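Local coordinates for protein D-glucosaminate-6-phosphate ammonia lyase (Salmonella typhimurium, PDB 7LCE) that belongs to the pyridoxal-phosphate-dependent enzymes of the aminotransferase-like fold and carries its cofactor covalently on a lysine, at residues A30-A36 with Y256-N260; D205-Y209 with G221-R226; W300-V306 with G339-P345. All blocks are in the same frame, centred on the assembly; numbering follows the deposited sequence.

The three contacts lie in different parts of an aminotransferase-like fold, that of many pyridoxal-phosphate enzymes. Contact 2 is a hairpin in the seven-stranded mixed sheet of the large domain. Its two segments come between those of contact 1 in sequence. Contact 1 pairs helix 31-41 with helix 248-262, and its nearest atoms are about 5 Å from those of contact 2, without touching. Contact 3 follows later in the chain, in a separate three-stranded antiparallel sheet. Its centre is about 30 Å from that of contact 1 and 35 Å from that of contact 2, across the chain's centre from contact 2. Lys213, which carries the cofactor, falls in the connection between the strands of contact 2.

Contact 1. Residues A30-A36 with Y256-N260; sequences APEVMQA and YALEN
This is a helix-helix contact in an aminotransferase-like fold, joining the start of helix 31-41 to helix 248-262 beside a subunit interface. The two helical segments run nearly antiparallel, at 153°, with axes 9.3 Å apart at closest approach. Ala30 is the N-cap residue of the first helix, and Met34 N bonds back to Ala30 O at 3.1 Å. The nearest CA pair is Val33 with Tyr256, at 5.6 Å. Val33, chi1 t, is buried against the second helix. Its CG2 lies 3.7 Å from Ala257 CA, and its CG1 lies 3.9 Å from Ala257 CB. Asn260, chi1 t, adds its CB at 4.1 Å from Val33 CG2. The contact is chiefly apolar. Ile5 of the second subunit packs on both Ala36 and Tyr256, so this end of the contact borders that interface. A calcium ion lies about 4 Å from the Tyr256 side chain. The Tyr256 ring, chi1 m, takes a CH-pi contact on one face from Ala36 CB, 3.6 Å from the centroid and 17° off the normal.

Contact 2. Residues D205-Y209 with G221-R226; sequences DMVIY and GFITGR
Four backbone hydrogen bonds tie residues 206-209 to 221-225 as antiparallel strands. Val207 N reaches Thr224 O and Thr224 N reaches Val207 O, both at 2.8 Å. Tyr209 N to Phe222 O is 3.1 Å, and Phe222 N to Tyr209 O is 3.3 Å. Past the strand ends, Arg226 N donates to Asp205 O at 3.0 Å. The non-hydrogen-bonded pairs are Met206-Gly225 and Ile208-Ile223. At Gly225 a CB would clash with Asp205 O. The strands form a beta hairpin in the large domain's mixed sheet. Met206 and Ile208 make their backbone hydrogen bonds on the other side, Met206 with Leu186 and Val188, Ile208 with Val188 and Ala190. Val207, Tyr209, Phe222 and Thr224 share one face. There Phe222, chi1 p, lays its ring face over Tyr209 CB, 3.8 Å from the centroid. Tyr209 OH bonds Asp195 O, and Thr224 OG1 bonds the hydroxyls of Thr62 and Ser67. Asp205 OD2 accepts from Leu186 N, while Asp205 OD1 makes a long salt bridge to Arg226 NE at 3.6 Å.

Contact 3. Residues W300-V306 with G339-P345; sequences WRIRVRV and GVFSLDP
Strands 300-306 and 340-343 run antiparallel, their axes 4.7 Å apart at closest. Ile302-Leu343 and Val304-Phe341 are hydrogen-bonded pairs. Val304 N to Phe341 O is 2.8 Å, and Phe341 N to Val304 O is 2.9 Å. Val306 N extends the ladder to Gly339 O at 3.2 Å. Gly339 has positive phi (85°), which suits a residue without CB. Phe341 takes chi1 p, bringing its ring face under Val304 CB, 3.9 Å from the centroid. Val304, chi1 t, also places CG2 3.6 Å from Leu343 CD1 (m, p). Helices 270-282 and 315-324 pack on this apolar face. The other face carries Arg303, Arg305, Val340 and Ser342. Arg303 (t, t, p) sends its guanidinium to a salt bridge with Asp289. Arg301 (m, t, t) extends NE to Asp344 OD2, a salt bridge with a weak hydrogen bond at 3.5 Å. It also pairs with Asp293, and Asp344 with Arg346. Strand 300-306 is the middle of a three-stranded antiparallel sheet, helix-backed, consistent with the small C-terminal domain of an aminotransferase-like fold.

Contact 1. Residues A30-A36 with Y256-N260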
loop_
_atom_site.group_PDB
_atom_site.type_symbol
_atom_site.label_atom_id
_atom_site.label_comp_id
_atom_site.label_asym_id
_atom_site.label_seq_id
_atom_site.Cartn_x
_atom_site.Cartn_y
_atom_site.Cartn_z
ATOM N N ALA A 30 3.336 -45.642 35.835
ATOM C CA ALA A 30 3.700 -46.816 36.613
ATOM C C ALA A 30 4.613 -46.425 37.775
ATOM O O ALA A 30 5.412 -45.490 37.661
ATOM C CB ALA A 30 4.395 -47.848 35.732
ATOM N N PRO A 31 4.510 -47.126 38.908
ATOM C CA PRO A 31 5.352 -46.769 40.066
ATOM C C PRO A 31 6.847 -46.891 39.810
ATOM O O PRO A 31 7.619 -46.082 40.340
ATOM C CB PRO A 31 4.881 -47.750 41.150
ATOM C CG PRO A 31 3.496 -48.129 40.740
ATOM C CD PRO A 31 3.523 -48.166 39.242
ATOM N N GLU A 32 7.282 -47.880 39.025
ATOM C CA GLU A 32 8.706 -47.996 38.721
ATOM C C GLU A 32 9.210 -46.788 37.940
ATOM O O GLU A 32 10.351 -46.352 38.126
ATOM C CB GLU A 32 8.994 -49.288 37.951
ATOM C CG GLU A 32 8.402 -50.551 38.565
ATOM C CD GLU A 32 7.102 -50.980 37.913
ATOM O OE1 GLU A 32 6.166 -50.156 37.830
ATOM O OE2 GLU A 32 7.020 -52.149 37.477
ATOM N N VAL A 33 8.374 -46.230 37.062
ATOM C CA VAL A 33 8.788 -45.059 36.297
ATOM C C VAL A 33 8.878 -43.832 37.198
ATOM O O VAL A 33 9.815 -43.032 37.086
ATOM C CB VAL A 33 7.833 -44.833 35.112
ATOM C CG1 VAL A 33 8.250 -43.615 34.315
ATOM C CG2 VAL A 33 7.812 -46.061 34.219
ATOM N N MET A 34 7.918 -43.665 38.113
ATOM C CA MET A 34 7.964 -42.525 39.023
ATOM C C MET A 34 9.138 -42.623 39.989
ATOM O O MET A 34 9.631 -41.592 40.465
ATOM C CB MET A 34 6.648 -42.390 39.787
ATOM C CG MET A 34 5.505 -41.823 38.955
ATOM S SD MET A 34 5.985 -40.384 37.969
ATOM C CE MET A 34 6.210 -39.139 39.236
ATOM N N GLN A 35 9.588 -43.840 40.305
ATOM C CA GLN A 35 10.807 -43.988 41.096
ATOM C C GLN A 35 11.992 -43.365 40.372
ATOM O O GLN A 35 12.796 -42.642 40.973
ATOM C CB GLN A 35 11.080 -45.465 41.382
ATOM C CG GLN A 35 10.180 -46.104 42.421
ATOM C CD GLN A 35 10.589 -47.534 42.728
ATOM O OE1 GLN A 35 11.705 -47.954 42.415
ATOM N NE2 GLN A 35 9.685 -48.289 43.342
ATOM N N ALA A 36 12.117 -43.643 39.073
ATOM C CA ALA A 36 13.186 -43.047 38.281
ATOM C C ALA A 36 12.997 -41.542 38.142
ATOM O O ALA A 36 13.975 -40.786 38.124
ATOM C CB ALA A 36 13.249 -43.709 36.905
ATOM N N TYR A 256 12.423 -43.998 30.965
ATOM C CA TYR A 256 12.117 -45.181 31.764
ATOM C C TYR A 256 10.722 -45.712 31.470
ATOM O O TYR A 256 10.471 -46.912 31.630
ATOM C CB TYR A 256 12.288 -44.878 33.253
ATOM C CG TYR A 256 13.712 -45.061 33.729
ATOM C CD1 TYR A 256 14.686 -44.108 33.465
ATOM C CD2 TYR A 256 14.085 -46.202 34.425
ATOM C CE1 TYR A 256 15.991 -44.287 33.887
ATOM C CE2 TYR A 256 15.384 -46.387 34.856
ATOM C CZ TYR A 256 16.333 -45.428 34.586
ATOM O OH TYR A 256 17.628 -45.615 35.015
ATOM N N ALA A 257 9.805 -44.846 31.037
ATOM C CA ALA A 257 8.493 -45.323 30.621
ATOM C C ALA A 257 8.568 -46.068 29.296
ATOM O O ALA A 257 7.802 -47.013 29.073
ATOM C CB ALA A 257 7.512 -44.158 30.520
ATOM N N LEU A 258 9.477 -45.657 28.409
ATOM C CA LEU A 258 9.657 -46.371 27.149
ATOM C C LEU A 258 10.220 -47.769 27.376
ATOM O O LEU A 258 9.794 -48.727 26.718
ATOM C CB LEU A 258 10.567 -45.569 26.221
ATOM C CG LEU A 258 9.917 -44.359 25.553
ATOM C CD1 LEU A 258 10.906 -43.664 24.637
ATOM C CD2 LEU A 258 8.674 -44.778 24.785
ATOM N N GLU A 259 11.178 -47.910 28.296
ATOM C CA GLU A 259 11.709 -49.236 28.599
ATOM C C GLU A 259 10.668 -50.100 29.301
ATOM O O GLU A 259 10.598 -51.311 29.064
ATOM C CB GLU A 259 12.977 -49.123 29.446
ATOM C CG GLU A 259 13.669 -50.456 29.701
ATOM C CD GLU A 259 14.132 -51.134 28.422
ATOM O OE1 GLU A 259 14.536 -50.421 27.481
ATOM O OE2 GLU A 259 14.090 -52.383 28.356
ATOM N N ASN A 260 9.849 -49.494 30.166
ATOM C CA ASN A 260 8.777 -50.241 30.817
ATOM C C ASN A 260 7.730 -50.699 29.810
ATOM O O ASN A 260 7.069 -51.723 30.024
ATOM C CB ASN A 260 8.133 -49.388 31.910
ATOM C CG ASN A 260 7.275 -50.204 32.856
ATOM O OD1 ASN A 260 6.075 -50.368 32.639
ATOM N ND2 ASN A 260 7.888 -50.718 33.917
#

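Contact 2. Residues D205-Y209 with G221-R226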
loop_
_atom_site.group_PDB
_atom_site.type_symbol
_atom_site.label_atom_id
_atom_site.label_comp_id
_atom_site.label_asym_id
_atom_site.label_seq_id
_atom_site.Cartn_x
_atom_site.Cartn_y
_atom_site.Cartn_z
ATOM N N ASP A 205 10.510 -36.982 7.938
ATOM C CA ASP A 205 11.671 -36.308 8.504
ATOM C C ASP A 205 11.533 -36.088 10.007
ATOM O O ASP A 205 12.509 -36.252 10.746
ATOM C CB ASP A 205 11.904 -34.983 7.778
ATOM C CG ASP A 205 12.286 -35.182 6.321
ATOM O OD1 ASP A 205 13.353 -35.781 6.058
ATOM O OD2 ASP A 205 11.510 -34.759 5.439
ATOM N N MET A 206 10.342 -35.719 10.480
ATOM C CA MET A 206 10.102 -35.509 11.904
ATOM C C MET A 206 8.743 -36.081 12.277
ATOM O O MET A 206 7.729 -35.724 11.670
ATOM C CB MET A 206 10.157 -34.020 12.274
ATOM C CG MET A 206 11.524 -33.375 12.099
ATOM S SD MET A 206 11.501 -31.594 12.387
ATOM C CE MET A 206 10.709 -30.979 10.901
ATOM N N VAL A 207 8.723 -36.954 13.283
ATOM C CA VAL A 207 7.504 -37.590 13.772
ATOM C C VAL A 207 7.331 -37.252 15.248
ATOM O O VAL A 207 8.299 -37.279 16.016
ATOM C CB VAL A 207 7.543 -39.117 13.558
ATOM C CG1 VAL A 207 6.218 -39.746 13.944
ATOM C CG2 VAL A 207 7.888 -39.436 12.111
ATOM N N ILE A 208 6.100 -36.930 15.643
ATOM C CA ILE A 208 5.791 -36.452 16.987
ATOM C C ILE A 208 4.908 -37.472 17.693
ATOM O O ILE A 208 3.897 -37.919 17.138
ATOM C CB ILE A 208 5.101 -35.076 16.958
ATOM C CG1 ILE A 208 6.037 -34.010 16.389
ATOM C CG2 ILE A 208 4.640 -34.689 18.348
ATOM C CD1 ILE A 208 5.928 -33.831 14.897
ATOM N N TYR A 209 5.293 -37.839 18.914
ATOM C CA TYR A 209 4.527 -38.737 19.764
ATOM C C TYR A 209 4.206 -38.048 21.084
ATOM O O TYR A 209 4.835 -37.055 21.461
ATOM C CB TYR A 209 5.285 -40.042 20.040
ATOM C CG TYR A 209 5.500 -40.920 18.829
ATOM C CD1 TYR A 209 6.580 -40.719 17.983
ATOM C CD2 TYR A 209 4.634 -41.968 18.548
ATOM C CE1 TYR A 209 6.781 -41.523 16.878
ATOM C CE2 TYR A 209 4.825 -42.777 17.447
ATOM C CZ TYR A 209 5.901 -42.553 16.614
ATOM O OH TYR A 209 6.098 -43.361 15.517
ATOM N N GLY A 221 6.556 -35.581 25.652
ATOM C CA GLY A 221 6.403 -35.903 24.246
ATOM C C GLY A 221 7.775 -35.852 23.618
ATOM O O GLY A 221 8.740 -35.391 24.231
ATOM N N PHE A 222 7.872 -36.345 22.386
ATOM C CA PHE A 222 9.167 -36.316 21.725
ATOM C C PHE A 222 9.008 -36.215 20.217
ATOM O O PHE A 222 8.002 -36.641 19.644
ATOM C CB PHE A 222 10.012 -37.540 22.104
ATOM C CG PHE A 222 9.351 -38.860 21.818
ATOM C CD1 PHE A 222 8.480 -39.426 22.736
ATOM C CD2 PHE A 222 9.628 -39.553 20.653
ATOM C CE1 PHE A 222 7.881 -40.647 22.487
ATOM C CE2 PHE A 222 9.032 -40.775 20.399
ATOM C CZ PHE A 222 8.159 -41.323 21.317
ATOM N N ILE A 223 10.019 -35.617 19.588
ATOM C CA ILE A 223 10.160 -35.561 18.139
ATOM C C ILE A 223 11.286 -36.504 17.749
ATOM O O ILE A 223 12.362 -36.477 18.358
ATOM C CB ILE A 223 10.456 -34.132 17.656
ATOM C CG1 ILE A 223 9.433 -33.150 18.233
ATOM C CG2 ILE A 223 10.486 -34.087 16.137
ATOM C CD1 ILE A 223 9.748 -31.699 17.941
ATOM N N THR A 224 11.046 -37.331 16.735
ATOM C CA THR A 224 12.033 -38.294 16.268
ATOM C C THR A 224 12.141 -38.218 14.750
ATOM O O THR A 224 11.139 -38.016 14.057
ATOM C CB THR A 224 11.665 -39.721 16.722
ATOM O OG1 THR A 224 12.689 -40.639 16.329
ATOM C CG2 THR A 224 10.330 -40.160 16.133
ATOM N N GLY A 225 13.359 -38.358 14.237
ATOM C CA GLY A 225 13.555 -38.246 12.800
ATOM C C GLY A 225 15.016 -38.092 12.428
ATOM O O GLY A 225 15.906 -38.608 13.114
ATOM N N ARG A 226 15.251 -37.379 11.327
ATOM C CA ARG A 226 16.605 -37.212 10.824
ATOM C C ARG A 226 17.380 -36.221 11.684
ATOM O O ARG A 226 16.823 -35.252 12.206
ATOM C CB ARG A 226 16.585 -36.754 9.365
ATOM C CG ARG A 226 15.843 -37.714 8.450
ATOM C CD ARG A 226 16.260 -37.554 6.998
ATOM N NE ARG A 226 15.663 -38.582 6.154
ATOM C CZ ARG A 226 16.134 -39.816 6.034
ATOM N NH1 ARG A 226 17.207 -40.214 6.700
ATOM N NH2 ARG A 226 15.513 -40.673 5.228
#

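Contact 3. Residues W300-V306 with G339-P345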
loop_
_atom_site.group_PDB
_atom_site.type_symbol
_atom_site.label_atom_id
_atom_site.label_comp_id
_atom_site.label_asym_id
_atom_site.label_seq_id
_atom_site.Cartn_x
_atom_site.Cartn_y
_atom_site.Cartn_z
ATOM N N TRP A 300 -9.714 -56.647 25.055
ATOM C CA TRP A 300 -10.994 -57.176 25.500
ATOM C C TRP A 300 -11.679 -56.150 26.395
ATOM O O TRP A 300 -11.023 -55.485 27.203
ATOM C CB TRP A 300 -10.791 -58.487 26.260
ATOM C CG TRP A 300 -10.016 -59.496 25.470
ATOM C CD1 TRP A 300 -8.660 -59.653 25.453
ATOM C CD2 TRP A 300 -10.545 -60.484 24.579
ATOM N NE1 TRP A 300 -8.311 -60.676 24.605
ATOM C CE2 TRP A 300 -9.450 -61.204 24.057
ATOM C CE3 TRP A 300 -11.837 -60.830 24.171
ATOM C CZ2 TRP A 300 -9.609 -62.250 23.151
ATOM C CZ3 TRP A 300 -11.991 -61.870 23.272
ATOM C CH2 TRP A 300 -10.884 -62.567 22.772
ATOM N N ARG A 301 -12.996 -56.017 26.245
ATOM C CA ARG A 301 -13.766 -55.042 27.006
ATOM C C ARG A 301 -15.048 -55.686 27.510
ATOM O O ARG A 301 -15.543 -56.653 26.925
ATOM C CB ARG A 301 -14.115 -53.807 26.161
ATOM C CG ARG A 301 -12.918 -53.019 25.657
ATOM C CD ARG A 301 -13.353 -51.845 24.790
ATOM N NE ARG A 301 -12.220 -51.058 24.314
ATOM C CZ ARG A 301 -11.658 -51.195 23.121
ATOM N NH1 ARG A 301 -12.092 -52.091 22.250
ATOM N NH2 ARG A 301 -10.636 -50.410 22.792
ATOM N N ILE A 302 -15.582 -55.137 28.599
ATOM C CA ILE A 302 -16.803 -55.642 29.223
ATOM C C ILE A 302 -17.953 -54.768 28.742
ATOM O O ILE A 302 -18.158 -53.654 29.232
ATOM C CB ILE A 302 -16.715 -55.662 30.752
ATOM C CG1 ILE A 302 -15.548 -56.528 31.225
ATOM C CG2 ILE A 302 -18.023 -56.159 31.355
ATOM C CD1 ILE A 302 -15.245 -56.367 32.699
ATOM N N ARG A 303 -18.705 -55.280 27.774
ATOM C CA ARG A 303 -19.877 -54.586 27.265
ATOM C C ARG A 303 -21.051 -54.821 28.206
ATOM O O ARG A 303 -21.412 -55.967 28.488
ATOM C CB ARG A 303 -20.202 -55.077 25.855
ATOM C CG ARG A 303 -21.423 -54.445 25.230
ATOM C CD ARG A 303 -21.615 -54.951 23.811
ATOM N NE ARG A 303 -21.829 -56.392 23.767
ATOM C CZ ARG A 303 -21.791 -57.119 22.660
ATOM N NH1 ARG A 303 -21.552 -56.569 21.481
ATOM N NH2 ARG A 303 -22.004 -58.429 22.736
ATOM N N VAL A 304 -21.653 -53.733 28.682
ATOM C CA VAL A 304 -22.750 -53.791 29.642
ATOM C C VAL A 304 -23.993 -53.248 28.957
ATOM O O VAL A 304 -24.013 -52.092 28.513
ATOM C CB VAL A 304 -22.438 -52.993 30.918
ATOM C CG1 VAL A 304 -23.563 -53.150 31.927
ATOM C CG2 VAL A 304 -21.117 -53.445 31.515
ATOM N N ARG A 305 -25.029 -54.077 28.878
ATOM C CA ARG A 305 -26.292 -53.705 28.260
ATOM C C ARG A 305 -27.339 -53.511 29.346
ATOM O O ARG A 305 -27.466 -54.344 30.251
ATOM C CB ARG A 305 -26.734 -54.779 27.260
ATOM C CG ARG A 305 -27.994 -54.446 26.477
ATOM C CD ARG A 305 -28.201 -55.425 25.326
ATOM N NE ARG A 305 -27.111 -55.388 24.357
ATOM C CZ ARG A 305 -26.126 -56.276 24.295
ATOM N NH1 ARG A 305 -26.060 -57.295 25.137
ATOM N NH2 ARG A 305 -25.183 -56.137 23.368
ATOM N N VAL A 306 -28.088 -52.417 29.253
ATOM C CA VAL A 306 -29.066 -52.035 30.263
ATOM C C VAL A 306 -30.458 -52.247 29.689
ATOM O O VAL A 306 -30.732 -51.857 28.548
ATOM C CB VAL A 306 -28.872 -50.574 30.706
ATOM C CG1 VAL A 306 -29.753 -50.261 31.902
ATOM C CG2 VAL A 306 -27.411 -50.311 31.024
ATOM N N GLY A 339 -28.185 -48.181 24.076
ATOM C CA GLY A 339 -28.496 -48.825 25.335
ATOM C C GLY A 339 -27.377 -49.640 25.936
ATOM O O GLY A 339 -27.640 -50.499 26.784
ATOM N N VAL A 340 -26.134 -49.405 25.523
ATOM C CA VAL A 340 -24.980 -50.156 26.004
ATOM C C VAL A 340 -23.880 -49.175 26.386
ATOM O O VAL A 340 -23.673 -48.162 25.710
ATOM C CB VAL A 340 -24.467 -51.173 24.959
ATOM C CG1 VAL A 340 -25.513 -52.249 24.701
ATOM C CG2 VAL A 340 -24.094 -50.480 23.664
ATOM N N PHE A 341 -23.195 -49.465 27.488
ATOM C CA PHE A 341 -21.953 -48.794 27.840
ATOM C C PHE A 341 -20.892 -49.846 28.123
ATOM O O PHE A 341 -21.200 -50.962 28.547
ATOM C CB PHE A 341 -22.124 -47.837 29.042
ATOM C CG PHE A 341 -22.380 -48.528 30.354
ATOM C CD1 PHE A 341 -21.330 -48.923 31.167
ATOM C CD2 PHE A 341 -23.676 -48.756 30.785
ATOM C CE1 PHE A 341 -21.569 -49.552 32.375
ATOM C CE2 PHE A 341 -23.920 -49.383 31.992
ATOM C CZ PHE A 341 -22.865 -49.780 32.789
ATOM N N SER A 342 -19.638 -49.495 27.856
ATOM C CA SER A 342 -18.542 -50.442 27.966
ATOM C C SER A 342 -17.484 -49.939 28.937
ATOM O O SER A 342 -17.371 -48.739 29.209
ATOM C CB SER A 342 -17.905 -50.693 26.593
ATOM O OG SER A 342 -16.820 -51.596 26.694
ATOM N N LEU A 343 -16.703 -50.882 29.456
ATOM C CA LEU A 343 -15.637 -50.611 30.412
ATOM C C LEU A 343 -14.330 -51.129 29.833
ATOM O O LEU A 343 -14.203 -52.327 29.557
ATOM C CB LEU A 343 -15.905 -51.259 31.775
ATOM C CG LEU A 343 -17.094 -50.895 32.672
ATOM C CD1 LEU A 343 -18.439 -51.075 32.003
ATOM C CD2 LEU A 343 -17.033 -51.740 33.935
ATOM N N ASP A 344 -13.360 -50.233 29.663
ATOM C CA ASP A 344 -12.055 -50.607 29.140
ATOM C C ASP A 344 -11.153 -50.934 30.323
ATOM O O ASP A 344 -10.811 -50.024 31.094
ATOM C CB ASP A 344 -11.466 -49.477 28.308
ATOM C CG ASP A 344 -10.315 -49.930 27.433
ATOM O OD1 ASP A 344 -9.656 -50.932 27.779
ATOM O OD2 ASP A 344 -10.066 -49.277 26.397
ATOM N N PRO A 345 -10.746 -52.191 30.508
ATOM C CA PRO A 345 -10.001 -52.559 31.723
ATOM C C PRO A 345 -8.561 -52.080 31.739
ATOM O O PRO A 345 -7.895 -52.230 32.772
ATOM C CB PRO A 345 -10.067 -54.089 31.715
ATOM C CG PRO A 345 -10.127 -54.429 30.258
ATOM C CD PRO A 345 -10.957 -53.346 29.617
#